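Local coordinates for gentamicin resistance protein (Enterococcus gallinarum, PDB 6CTZ) that probably confers aminoglycoside resistance as a 2''-phosphotransferase, transferring phosphate from a guanine nucleotide to antibiotics such as kanamycin, at residues 35-40 against 87-92. The protein carries 2 engineered substitutions. Sequence-based numbering, arbitrary orientation.
With GDP (guanosine-5'-diphosphate), chain B.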
ATOM      1  N   ASN A  35      -0.327 -17.945  19.121  1.00 19.78           N
ATOM      2  CA  ASN A  35      -0.240 -19.390  18.927  1.00 21.35           C
ATOM      3  C   ASN A  35       0.376 -19.774  17.586  1.00 22.69           C
ATOM      4  O   ASN A  35       0.120 -20.869  17.075  1.00 24.92           O
ATOM      5  CB  ASN A  35      -1.591 -20.085  19.138  1.00 23.08           C
ATOM      6  CG  ASN A  35      -2.152 -19.841  20.526  1.00 23.50           C
ATOM      7  OD1 ASN A  35      -1.424 -19.440  21.430  1.00 24.32           O
ATOM      8  ND2 ASN A  35      -3.447 -20.076  20.699  1.00 23.95           N
ATOM      9  N   GLY A  36       1.186 -18.888  17.005  1.00 21.96           N
ATOM     10  CA  GLY A  36       1.766 -19.122  15.703  1.00 22.42           C
ATOM     11  C   GLY A  36       0.786 -19.129  14.554  1.00 22.26           C
ATOM     12  O   GLY A  36       1.209 -19.301  13.403  1.00 24.54           O
ATOM     13  N   ASP A  37      -0.504 -18.913  14.818  1.00 21.36           N
ATOM     14  CA  ASP A  37      -1.556 -19.150  13.839  1.00 22.84           C
ATOM     15  C   ASP A  37      -2.443 -17.949  13.564  1.00 20.47           C
ATOM     16  O   ASP A  37      -2.969 -17.842  12.454  1.00 19.88           O
ATOM     17  CB  ASP A  37      -2.469 -20.300  14.300  1.00 26.73           C
ATOM     18  CG  ASP A  37      -1.742 -21.618  14.409  1.00 31.85           C
ATOM     19  OD1 ASP A  37      -0.643 -21.742  13.828  1.00 34.26           O
ATOM     20  OD2 ASP A  37      -2.277 -22.530  15.070  1.00 33.95           O
ATOM     21  N   TRP A  38      -2.659 -17.070  14.539  1.00 17.72           N
ATOM     22  CA  TRP A  38      -3.672 -16.026  14.445  1.00 16.67           C
ATOM     23  C   TRP A  38      -3.001 -14.666  14.485  1.00 15.97           C
ATOM     24  O   TRP A  38      -2.253 -14.369  15.421  1.00 18.35           O
ATOM     25  CB  TRP A  38      -4.661 -16.121  15.606  1.00 18.38           C
ATOM     26  CG  TRP A  38      -5.553 -17.309  15.521  1.00 19.89           C
ATOM     27  CD1 TRP A  38      -5.427 -18.480  16.205  1.00 23.08           C
ATOM     28  CD2 TRP A  38      -6.715 -17.445  14.694  1.00 19.89           C
ATOM     29  NE1 TRP A  38      -6.445 -19.336  15.858  1.00 23.96           N
ATOM     30  CE2 TRP A  38      -7.248 -18.726  14.930  1.00 22.64           C
ATOM     31  CE3 TRP A  38      -7.354 -16.603  13.774  1.00 20.25           C
ATOM     32  CZ2 TRP A  38      -8.393 -19.188  14.284  1.00 22.57           C
ATOM     33  CZ3 TRP A  38      -8.488 -17.063  13.131  1.00 21.70           C
ATOM     34  CH2 TRP A  38      -8.998 -18.344  13.391  1.00 22.39           C
ATOM     35  N   VAL A  39      -3.297 -13.841  13.499  1.00 14.40           N
ATOM     36  CA  VAL A  39      -2.819 -12.493  13.506  1.00 13.96           C
ATOM     37  C   VAL A  39      -3.892 -11.607  14.148  1.00 14.11           C
ATOM     38  O   VAL A  39      -4.997 -11.599  13.708  1.00 15.45           O
ATOM     39  CB  VAL A  39      -2.560 -11.963  12.051  1.00 13.66           C
ATOM     40  CG1 VAL A  39      -2.167 -10.496  12.075  1.00 14.79           C
ATOM     41  CG2 VAL A  39      -1.539 -12.814  11.330  1.00 14.82           C
ATOM     42  N   PHE A  40      -3.554 -10.916  15.211  1.00 13.87           N
ATOM     43  CA  PHE A  40      -4.425  -9.895  15.777  1.00 14.15           C
ATOM     44  C   PHE A  40      -3.855  -8.526  15.443  1.00 14.48           C
ATOM     45  O   PHE A  40      -2.667  -8.260  15.678  1.00 15.70           O
ATOM     46  CB  PHE A  40      -4.674 -10.100  17.275  1.00 15.14           C
ATOM     47  CG  PHE A  40      -5.697 -11.151  17.539  1.00 15.67           C
ATOM     48  CD1 PHE A  40      -5.332 -12.489  17.602  1.00 16.40           C
ATOM     49  CD2 PHE A  40      -7.037 -10.812  17.645  1.00 16.47           C
ATOM     50  CE1 PHE A  40      -6.285 -13.472  17.822  1.00 17.58           C
ATOM     51  CE2 PHE A  40      -7.991 -11.784  17.854  1.00 17.40           C
ATOM     52  CZ  PHE A  40      -7.617 -13.116  17.934  1.00 17.59           C
ATOM     53  N   GLY A  87      -8.934 -10.287  14.285  1.00 12.45           N
ATOM     54  CA  GLY A  87      -8.062 -11.428  14.235  1.00 12.68           C
ATOM     55  C   GLY A  87      -8.353 -12.260  12.995  1.00 11.26           C
ATOM     56  O   GLY A  87      -9.486 -12.478  12.677  1.00 12.60           O
ATOM     57  N   TYR A  88      -7.303 -12.721  12.330  1.00 12.33           N
ATOM     58  CA  TYR A  88      -7.406 -13.539  11.161  1.00 12.48           C
ATOM     59  C   TYR A  88      -6.325 -14.600  11.114  1.00 11.80           C
ATOM     60  O   TYR A  88      -5.302 -14.374  11.640  1.00 12.77           O
ATOM     61  CB  TYR A  88      -7.374 -12.688   9.870  1.00 12.91           C
ATOM     62  CG  TYR A  88      -6.194 -11.733   9.657  1.00 11.81           C
ATOM     63  CD1 TYR A  88      -6.249 -10.455  10.113  1.00 12.79           C
ATOM     64  CD2 TYR A  88      -5.090 -12.102   8.920  1.00 11.86           C
ATOM     65  CE1 TYR A  88      -5.248  -9.565   9.868  1.00 11.89           C
ATOM     66  CE2 TYR A  88      -4.066 -11.195   8.681  1.00 12.27           C
ATOM     67  CZ  TYR A  88      -4.182  -9.935   9.146  1.00 11.70           C
ATOM     68  OH  TYR A  88      -3.221  -8.987   8.919  1.00 12.20           O
ATOM     69  N   ARG A  89      -6.605 -15.728  10.495  1.00 12.37           N
ATOM     70  CA  ARG A  89      -5.597 -16.764  10.354  1.00 14.27           C
ATOM     71  C   ARG A  89      -4.466 -16.142   9.534  1.00 12.98           C
ATOM     72  O   ARG A  89      -4.702 -15.528   8.542  1.00 13.86           O
ATOM     73  CB  ARG A  89      -6.120 -18.013   9.636  1.00 16.45           C
ATOM     74  CG  ARG A  89      -7.005 -18.906  10.495  1.00 21.30           C
ATOM     75  CD  ARG A  89      -7.054 -20.376  10.076  1.00 25.55           C
ATOM     76  NE  ARG A  89      -7.652 -21.206  11.146  1.00 29.57           N
ATOM     77  CZ  ARG A  89      -6.965 -21.784  12.140  1.00 31.56           C
ATOM     78  NH1 ARG A  89      -5.677 -21.672  12.229  1.00 31.73           N
ATOM     79  NH2 ARG A  89      -7.597 -22.491  13.068  1.00 32.31           N
ATOM     80  N   LYS A  90      -3.242 -16.351   9.961  1.00 14.29           N
ATOM     81  CA  LYS A  90      -2.095 -15.784   9.277  1.00 15.60           C
ATOM     82  C   LYS A  90      -2.154 -16.108   7.788  1.00 14.20           C
ATOM     83  O   LYS A  90      -2.423 -17.246   7.385  1.00 14.89           O
ATOM     84  CB  LYS A  90      -0.822 -16.351   9.901  1.00 17.91           C
ATOM     85  CG  LYS A  90       0.433 -15.653   9.443  1.00 21.63           C
ATOM     86  CD  LYS A  90       1.660 -16.187  10.159  1.00 25.58           C
ATOM     87  CE  LYS A  90       1.980 -17.605   9.741  1.00 29.17           C
ATOM     88  NZ  LYS A  90       3.329 -18.023  10.226  1.00 32.91           N
ATOM     89  N   VAL A  91      -1.950 -15.087   6.965  1.00 14.14           N
ATOM     90  CA  VAL A  91      -1.834 -15.330   5.538  1.00 16.08           C
ATOM     91  C   VAL A  91      -0.463 -15.960   5.330  1.00 20.29           C
ATOM     92  O   VAL A  91       0.563 -15.386   5.707  1.00 23.70           O
ATOM     93  CB  VAL A  91      -2.028 -14.027   4.746  1.00 14.86           C
ATOM     94  CG1 VAL A  91      -1.895 -14.265   3.245  1.00 16.82           C
ATOM     95  CG2 VAL A  91      -3.402 -13.426   5.060  1.00 15.41           C
ATOM     96  N   GLN A  92      -0.446 -17.170   4.807  1.00 24.40           N
ATOM     97  CA  GLN A  92       0.776 -17.947   4.909  1.00 26.07           C
ATOM     98  C   GLN A  92       1.765 -17.532   3.838  1.00 25.98           C
ATOM     99  O   GLN A  92       1.410 -16.945   2.809  1.00 26.97           O
ATOM    100  CB  GLN A  92       0.486 -19.444   4.819  1.00 28.95           C
ATOM    101  CG  GLN A  92      -0.310 -19.997   6.000  1.00 31.68           C
ATOM    102  CD  GLN A  92       0.492 -20.063   7.293  1.00 34.28           C
ATOM    103  OE1 GLN A  92       1.722 -20.168   7.278  1.00 35.48           O
ATOM    104  NE2 GLN A  92      -0.208 -20.009   8.421  1.00 35.84           N
TER
HETATM  105  PB  GDP B 401      -0.201  -1.097   8.383  1.00 13.20           P
HETATM  106  O1B GDP B 401      -1.583  -0.818   7.842  1.00 13.74           O
HETATM  107  O2B GDP B 401       0.862  -1.012   7.308  1.00 12.41           O
HETATM  108  O3B GDP B 401       0.103  -0.278   9.616  1.00 14.36           O
HETATM  109  O3A GDP B 401      -0.263  -2.625   8.913  1.00 12.67           O
HETATM  110  PA  GDP B 401      -0.253  -4.000   8.057  1.00 12.85           P
HETATM  111  O1A GDP B 401      -1.652  -4.479   7.805  1.00 12.63           O
HETATM  112  O2A GDP B 401       0.595  -3.832   6.808  1.00 12.49           O
HETATM  113  O5' GDP B 401       0.419  -5.014   9.133  1.00 13.39           O
HETATM  114  C5' GDP B 401       1.684  -4.686   9.689  1.00 14.88           C
HETATM  115  C4' GDP B 401       2.670  -5.778   9.347  1.00 13.94           C
HETATM  116  O4' GDP B 401       2.281  -6.975  10.020  1.00 14.24           O
HETATM  117  C3' GDP B 401       2.715  -6.167   7.879  1.00 13.54           C
HETATM  118  O3' GDP B 401       3.503  -5.270   7.090  1.00 15.04           O
HETATM  119  C2' GDP B 401       3.357  -7.528   7.980  1.00 13.25           C
HETATM  120  O2' GDP B 401       4.760  -7.403   8.236  1.00 15.35           O
HETATM  121  C1' GDP B 401       2.720  -8.082   9.244  1.00 13.30           C
HETATM  122  N9  GDP B 401       1.529  -8.885   8.900  1.00 11.79           N
HETATM  123  C8  GDP B 401       0.230  -8.513   8.957  1.00 12.39           C
HETATM  124  N7  GDP B 401      -0.556  -9.548   8.562  1.00 12.32           N
HETATM  125  C5  GDP B 401       0.252 -10.582   8.259  1.00 11.97           C
HETATM  126  C6  GDP B 401       0.094 -11.957   7.767  1.00 12.06           C
HETATM  127  O6  GDP B 401      -1.038 -12.431   7.550  1.00 12.71           O
HETATM  128  N1  GDP B 401       1.214 -12.675   7.591  1.00 13.36           N
HETATM  129  C2  GDP B 401       2.455 -12.194   7.823  1.00 13.94           C
HETATM  130  N2  GDP B 401       3.522 -12.994   7.631  1.00 14.99           N
HETATM  131  N3  GDP B 401       2.679 -10.937   8.265  1.00 13.17           N
HETATM  132  C4  GDP B 401       1.620 -10.132   8.493  1.00 11.95           C
HETATM  133  O   HOH W   1       3.755 -19.365  12.632  1.00 43.13           O
HETATM  134  O   HOH W   2      -3.286 -20.204  10.961  1.00 37.79           O
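V39 and Y88 pair across the neighbouring antiparallel strands 38-43 and 83-89 of the N-terminal kinase-like sheet, just where the second strand runs out into the segment that holds the guanine of GDP. The two residues form a hydrogen-bonded pair: V39 N reaches Y88 O at 2.8 Å, and Y88 N returns a bond to V39 O. Two residues further on, beyond the non-hydrogen-bonded pair W38-R89, K90 N donates to D37 O almost straight, 173° at the hydrogen, prolonging the pairing past the strand end. D37 and W38 together face V34 on the strand before, a classic beta bulge.

On the nucleotide side, the CB of V39 lies over one face of the Y88 ring, 3.9 Å from its centroid, and V39 CG1 touches Y88 CZ. Y88 CG sits in the crowded position between the backbone N and the carbonyl carbon (chi1 55°), and from there the ring lies against V39 with its OH donating to GDP N7 at 2.7 Å, while GDP O6 sits at the ring edge. V91 N grips that same O6 at 2.9 Å, and V91 O takes a weak bond from GDP N1. This backbone recognition of the base is what the segment linking the two lobes does in protein kinases. V39 CG2 and K90 CG also border the guanine.

The opposite face carries W38, F40 and R89. R89 lays CG over the six-membered ring of W38, 3.5 Å from W38 CZ3; the chain runs on extended to NE, and W38 CZ2 lies over one face of the R89 guanidinium, the two planes 39° apart. Y75 meets the indole edge-to-face. G87 CA rests on the F40 ring, 3.8 Å from its centroid. Toward the turn, separate waters join R89 NH1 to D37 O and K90 NZ to G36 O.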